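Local coordinates for surface-associated protein CshA (Streptococcus gordonii, PDB 5L2D) that binds host fibronectin as a cell-wall adhesin, by a catch-clamp mechanism, with the chain described here carrying its non-repetitive domain 2, at residues T43-E48 with Y53-T58; F144-T149 with P157-A162. All blocks are in the same frame, centred on the assembly; numbering follows the deposited sequence.

Contact 1: residues T43-E48 with Y53-T58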
loop_
_atom_site.group_PDB
_atom_site.type_symbol
_atom_site.label_atom_id
_atom_site.label_comp_id
_atom_site.label_asym_id
_atom_site.label_seq_id
_atom_site.Cartn_x
_atom_site.Cartn_y
_atom_site.Cartn_z
ATOM N N THR A 43 -12.215 11.902 -3.382
ATOM C CA THR A 43 -12.974 11.059 -2.472
ATOM C C THR A 43 -12.479 11.136 -1.012
ATOM O O THR A 43 -11.283 11.097 -0.771
ATOM C CB THR A 43 -12.858 9.610 -2.941
ATOM O OG1 THR A 43 -13.540 9.439 -4.204
ATOM C CG2 THR A 43 -13.429 8.672 -1.916
ATOM N N VAL A 44 -13.425 11.206 -0.066
ATOM C CA VAL A 44 -13.197 11.620 1.326
ATOM C C VAL A 44 -13.911 10.718 2.296
ATOM O O VAL A 44 -15.127 10.557 2.212
ATOM C CB VAL A 44 -13.834 13.023 1.654
ATOM C CG1 VAL A 44 -14.042 13.213 3.146
ATOM C CG2 VAL A 44 -12.999 14.193 1.158
ATOM N N PHE A 45 -13.174 10.236 3.288
ATOM C CA PHE A 45 -13.745 9.555 4.451
ATOM C C PHE A 45 -13.645 10.471 5.669
ATOM O O PHE A 45 -12.561 10.929 5.983
ATOM C CB PHE A 45 -12.952 8.256 4.726
ATOM C CG PHE A 45 -13.213 7.638 6.080
ATOM C CD1 PHE A 45 -14.279 6.778 6.271
ATOM C CD2 PHE A 45 -12.377 7.898 7.157
ATOM C CE1 PHE A 45 -14.517 6.200 7.511
ATOM C CE2 PHE A 45 -12.597 7.314 8.406
ATOM C CZ PHE A 45 -13.679 6.471 8.582
ATOM N N LYS A 46 -14.739 10.696 6.393
ATOM C CA LYS A 46 -14.707 11.615 7.545
ATOM C C LYS A 46 -15.591 11.092 8.655
ATOM O O LYS A 46 -16.785 10.839 8.430
ATOM C CB LYS A 46 -15.107 13.003 7.095
ATOM C CG LYS A 46 -14.853 14.070 8.126
ATOM C CD LYS A 46 -16.173 14.704 8.595
ATOM C CE LYS A 46 -16.016 16.125 9.164
ATOM N NZ LYS A 46 -15.516 17.141 8.187
ATOM N N LYS A 47 -15.012 10.880 9.843
ATOM C CA LYS A 47 -15.753 10.238 10.920
ATOM C C LYS A 47 -15.243 10.606 12.286
ATOM O O LYS A 47 -14.030 10.699 12.499
ATOM C CB LYS A 47 -15.682 8.717 10.772
ATOM C CG LYS A 47 -16.538 7.904 11.746
ATOM C CD LYS A 47 -16.196 6.418 11.651
ATOM C CE LYS A 47 -17.397 5.492 11.767
ATOM N NZ LYS A 47 -17.843 5.403 13.182
ATOM N N GLU A 48 -16.185 10.767 13.220
ATOM C CA GLU A 48 -15.853 11.034 14.613
ATOM C C GLU A 48 -15.430 9.714 15.247
ATOM O O GLU A 48 -16.231 8.888 15.590
ATOM C CB GLU A 48 -17.018 11.703 15.377
ATOM C CG GLU A 48 -16.781 11.895 16.888
ATOM C CD GLU A 48 -17.489 13.115 17.511
ATOM O OE1 GLU A 48 -17.413 13.292 18.753
ATOM O OE2 GLU A 48 -18.099 13.917 16.771
ATOM N N TYR A 53 -13.056 13.749 18.514
ATOM C CA TYR A 53 -11.956 13.451 17.611
ATOM C C TYR A 53 -12.435 13.062 16.192
ATOM O O TYR A 53 -13.058 12.030 15.996
ATOM C CB TYR A 53 -11.115 12.359 18.242
ATOM C CG TYR A 53 -9.697 12.271 17.738
ATOM C CD1 TYR A 53 -9.417 11.808 16.463
ATOM C CD2 TYR A 53 -8.621 12.607 18.549
ATOM C CE1 TYR A 53 -8.111 11.680 16.007
ATOM C CE2 TYR A 53 -7.310 12.506 18.091
ATOM C CZ TYR A 53 -7.070 12.024 16.820
ATOM O OH TYR A 53 -5.793 11.908 16.349
ATOM N N VAL A 54 -12.110 13.897 15.210
ATOM C CA VAL A 54 -12.507 13.690 13.829
ATOM C C VAL A 54 -11.290 13.487 12.911
ATOM O O VAL A 54 -10.353 14.287 12.915
ATOM C CB VAL A 54 -13.303 14.908 13.324
ATOM C CG1 VAL A 54 -13.620 14.780 11.855
ATOM C CG2 VAL A 54 -14.596 15.068 14.105
ATOM N N VAL A 55 -11.332 12.430 12.103
ATOM C CA VAL A 55 -10.256 12.128 11.160
ATOM C C VAL A 55 -10.841 12.302 9.822
ATOM O O VAL A 55 -12.004 12.007 9.611
ATOM C CB VAL A 55 -9.706 10.687 11.263
ATOM C CG1 VAL A 55 -9.108 10.423 12.633
ATOM C CG2 VAL A 55 -10.784 9.673 11.061
ATOM N N THR A 56 -10.032 12.812 8.918
ATOM C CA THR A 56 -10.463 13.020 7.553
ATOM C C THR A 56 -9.372 12.448 6.649
ATOM O O THR A 56 -8.206 12.853 6.711
ATOM C CB THR A 56 -10.688 14.515 7.256
ATOM O OG1 THR A 56 -11.649 15.084 8.169
ATOM C CG2 THR A 56 -11.179 14.693 5.835
ATOM N N LEU A 57 -9.758 11.475 5.843
ATOM C CA LEU A 57 -8.894 10.874 4.847
ATOM C C LEU A 57 -9.403 11.266 3.503
ATOM O O LEU A 57 -10.573 10.978 3.198
ATOM C CB LEU A 57 -8.921 9.344 4.926
ATOM C CG LEU A 57 -7.967 8.734 5.953
ATOM C CD1 LEU A 57 -8.193 7.244 6.068
ATOM C CD2 LEU A 57 -6.519 8.955 5.572
ATOM N N THR A 58 -8.532 11.864 2.685
ATOM C CA THR A 58 -8.905 12.304 1.344
ATOM C C THR A 58 -7.890 11.785 0.342
ATOM O O THR A 58 -6.682 11.994 0.530
ATOM C CB THR A 58 -8.931 13.842 1.219
ATOM O OG1 THR A 58 -9.564 14.454 2.367
ATOM C CG2 THR A 58 -9.630 14.249 -0.085
#

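Contact 2: residues F144-T149 with P157-A162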
loop_
_atom_site.group_PDB
_atom_site.type_symbol
_atom_site.label_atom_id
_atom_site.label_comp_id
_atom_site.label_asym_id
_atom_site.label_seq_id
_atom_site.Cartn_x
_atom_site.Cartn_y
_atom_site.Cartn_z
ATOM N N PHE A 144 -3.219 9.084 0.468
ATOM C CA PHE A 144 -4.198 9.802 1.223
ATOM C C PHE A 144 -3.609 11.006 1.933
ATOM O O PHE A 144 -2.516 10.917 2.486
ATOM C CB PHE A 144 -4.721 8.897 2.311
ATOM C CG PHE A 144 -5.629 7.846 1.831
ATOM C CD1 PHE A 144 -6.976 8.134 1.619
ATOM C CD2 PHE A 144 -5.158 6.569 1.602
ATOM C CE1 PHE A 144 -7.833 7.149 1.183
ATOM C CE2 PHE A 144 -6.005 5.583 1.153
ATOM C CZ PHE A 144 -7.342 5.872 0.943
ATOM N N LYS A 145 -4.383 12.093 1.976
ATOM C CA LYS A 145 -4.158 13.199 2.901
ATOM C C LYS A 145 -4.745 12.792 4.198
ATOM O O LYS A 145 -5.819 12.224 4.209
ATOM C CB LYS A 145 -4.928 14.406 2.409
ATOM C CG LYS A 145 -4.714 15.721 3.132
ATOM C CD LYS A 145 -4.906 16.876 2.150
ATOM C CE LYS A 145 -4.791 18.229 2.828
ATOM N NZ LYS A 145 -6.137 18.664 3.286
ATOM N N VAL A 146 -4.074 13.098 5.296
ATOM C CA VAL A 146 -4.545 12.715 6.635
ATOM C C VAL A 146 -4.663 13.930 7.562
ATOM O O VAL A 146 -3.704 14.690 7.751
ATOM C CB VAL A 146 -3.567 11.751 7.301
ATOM C CG1 VAL A 146 -4.144 11.221 8.604
ATOM C CG2 VAL A 146 -3.240 10.629 6.360
ATOM N N GLU A 147 -5.830 14.082 8.160
ATOM C CA GLU A 147 -6.103 15.198 9.033
ATOM C C GLU A 147 -6.850 14.682 10.227
ATOM O O GLU A 147 -7.576 13.675 10.163
ATOM C CB GLU A 147 -6.958 16.263 8.348
ATOM C CG GLU A 147 -6.537 16.648 6.930
ATOM C CD GLU A 147 -7.444 17.728 6.327
ATOM O OE1 GLU A 147 -8.670 17.505 6.196
ATOM O OE2 GLU A 147 -6.939 18.817 5.983
ATOM N N ALA A 148 -6.695 15.399 11.320
ATOM C CA ALA A 148 -7.315 15.012 12.542
ATOM C C ALA A 148 -7.532 16.239 13.432
ATOM O O ALA A 148 -6.709 17.149 13.506
ATOM C CB ALA A 148 -6.468 13.949 13.231
ATOM N N THR A 149 -8.646 16.197 14.144
ATOM C CA THR A 149 -9.184 17.297 14.896
ATOM C C THR A 149 -9.547 16.860 16.280
ATOM O O THR A 149 -10.036 15.758 16.485
ATOM C CB THR A 149 -10.438 17.778 14.186
ATOM O OG1 THR A 149 -10.108 19.012 13.589
ATOM C CG2 THR A 149 -11.745 17.890 15.147
ATOM N N PRO A 157 -2.029 13.304 14.034
ATOM C CA PRO A 157 -2.574 11.943 13.958
ATOM C C PRO A 157 -1.529 10.840 13.983
ATOM O O PRO A 157 -0.438 10.986 13.410
ATOM C CB PRO A 157 -3.258 11.922 12.614
ATOM C CG PRO A 157 -2.424 12.830 11.794
ATOM C CD PRO A 157 -1.962 13.927 12.704
ATOM N N SER A 158 -1.887 9.752 14.655
ATOM C CA SER A 158 -1.121 8.505 14.620
ATOM C C SER A 158 -1.809 7.411 13.771
ATOM O O SER A 158 -2.854 6.940 14.112
ATOM C CB SER A 158 -0.905 8.039 16.048
ATOM O OG SER A 158 0.129 8.818 16.635
ATOM N N VAL A 159 -1.210 7.022 12.664
ATOM C CA VAL A 159 -1.840 6.113 11.749
ATOM C C VAL A 159 -1.185 4.753 11.744
ATOM O O VAL A 159 0.035 4.682 11.688
ATOM C CB VAL A 159 -1.689 6.639 10.349
ATOM C CG1 VAL A 159 -2.144 5.604 9.361
ATOM C CG2 VAL A 159 -2.503 7.897 10.203
ATOM N N VAL A 160 -1.996 3.685 11.759
ATOM C CA VAL A 160 -1.493 2.304 11.632
ATOM C C VAL A 160 -1.974 1.711 10.346
ATOM O O VAL A 160 -3.033 2.061 9.870
ATOM C CB VAL A 160 -1.993 1.401 12.730
ATOM C CG1 VAL A 160 -1.228 1.656 14.005
ATOM C CG2 VAL A 160 -3.483 1.599 12.962
ATOM N N MET A 161 -1.179 0.833 9.763
ATOM C CA MET A 161 -1.523 0.184 8.505
ATOM C C MET A 161 -1.104 -1.263 8.490
ATOM O O MET A 161 -0.189 -1.648 9.202
ATOM C CB MET A 161 -0.835 0.879 7.359
ATOM C CG MET A 161 -1.379 2.266 7.078
ATOM S SD MET A 161 -0.434 3.097 5.777
ATOM C CE MET A 161 -1.483 2.910 4.355
ATOM N N ALA A 162 -1.762 -2.057 7.662
ATOM C CA ALA A 162 -1.428 -3.486 7.507
ATOM C C ALA A 162 -2.021 -4.040 6.229
ATOM O O ALA A 162 -3.052 -3.557 5.763
ATOM C CB ALA A 162 -1.941 -4.279 8.699
#

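Contact 1: residues T43-E48 with Y53-T58
F45 and L57 are locked together by a reciprocal pair of backbone hydrogen bonds, the basic unit of the antiparallel β hairpin formed by strands 44-50 and 53-61. F45 N reaches L57 O at 2.7 Å, and L57 N returns to F45 O at 2.9 Å. Two residues on, the next hydrogen-bonded pair follows: K47 N lies 3.2 Å from V55 O, while V55 N meets K47 O with the donor tilted 32° from the carbonyl plane. The alternate residues look outward: V44 and K46 make backbone hydrogen bonds with K31 and S29, while V54 and T56 use both N and O toward T149 and E147. The carbonyls of L57 and V55 also receive CA-H contacts from V44 and K46. At the margins, T43 OG1 is hydrogen-bonded to N32 O and K40 N, and E48 OE1 accepts from G52 N in the turn.

The alternation sorts the side chains. F45, V55 and L57 share a buried face, where F45 CE2 touches V55 CG2 at 4.0 Å and V55 and L57 pack on F282 and M280 of the second subunit. On the other face V44 and T58 lie side by side. K46 CG passes 3.4 Å from T56 OG1, and a bend at chi2 (-116°) carries K46 CE across to V54 CG1, 3.8 Å away.

Contact 2: residues F144-T149 with P157-A162
K145 NZ and E147 OE2 form a salt bridge of 2.8 Å along one strand, the ammonium group standing above the carboxylate plane, 71° out of it. The lysine chain is nearly extended to CE, and the turn at chi4 (-91°) swings NZ over to E147, two residues on. This charged pair marks one side of strand 138-150; the contact with P157-A162 is made from the other, and it is wholly apolar.

V146 and A148 turn toward P157 and V159. The methyl of A148 meets the proline ring at its CB, 3.8 Å from A148 CB, whereas V146 works through a single branch: its CG1 touches P157 CG and, also at 4.0 Å, CG2 of V159. That methyl therefore sits where the proline ring and the valine branch converge, and both side chains approach it at a slant. All four touching residues are buried.

The backbones have other partners. K145, E147 and T149 hydrogen-bond to strand 53-61, and A148 to V155. From P157 onward the second segment diverges from the first; F144 and residues S158 to A162 are in antiparallel pairing with a strand of the second subunit, and P157 packs on A263 of that subunit. V146, A148, P157 and V159 thus form a buried apolar seam where two strands of this chain splay apart, within an antiparallel β sheet that runs on across the subunit interface.

Contact 1 closes before contact 2 opens along the chain, yet their centres are about 9 Å apart, because strands 53-61 and 138-150 are neighbours in one antiparallel sheet. Probable hydrogen bonds join them directly, T58 O to K145 N at 2.7 Å and V54 O to T149 N at 2.8 Å. Contact 1 thus illustrates growth of a sheet by backbone pairing, whereas contact 2 joins two strands of this chain by side chains, while a strand of the second subunit pairs with the backbone of both. Both contacts belong to the non-repetitive domain 2 of CshA and both touch the second subunit, which suggests that the association with another copy extends the sheet of this region.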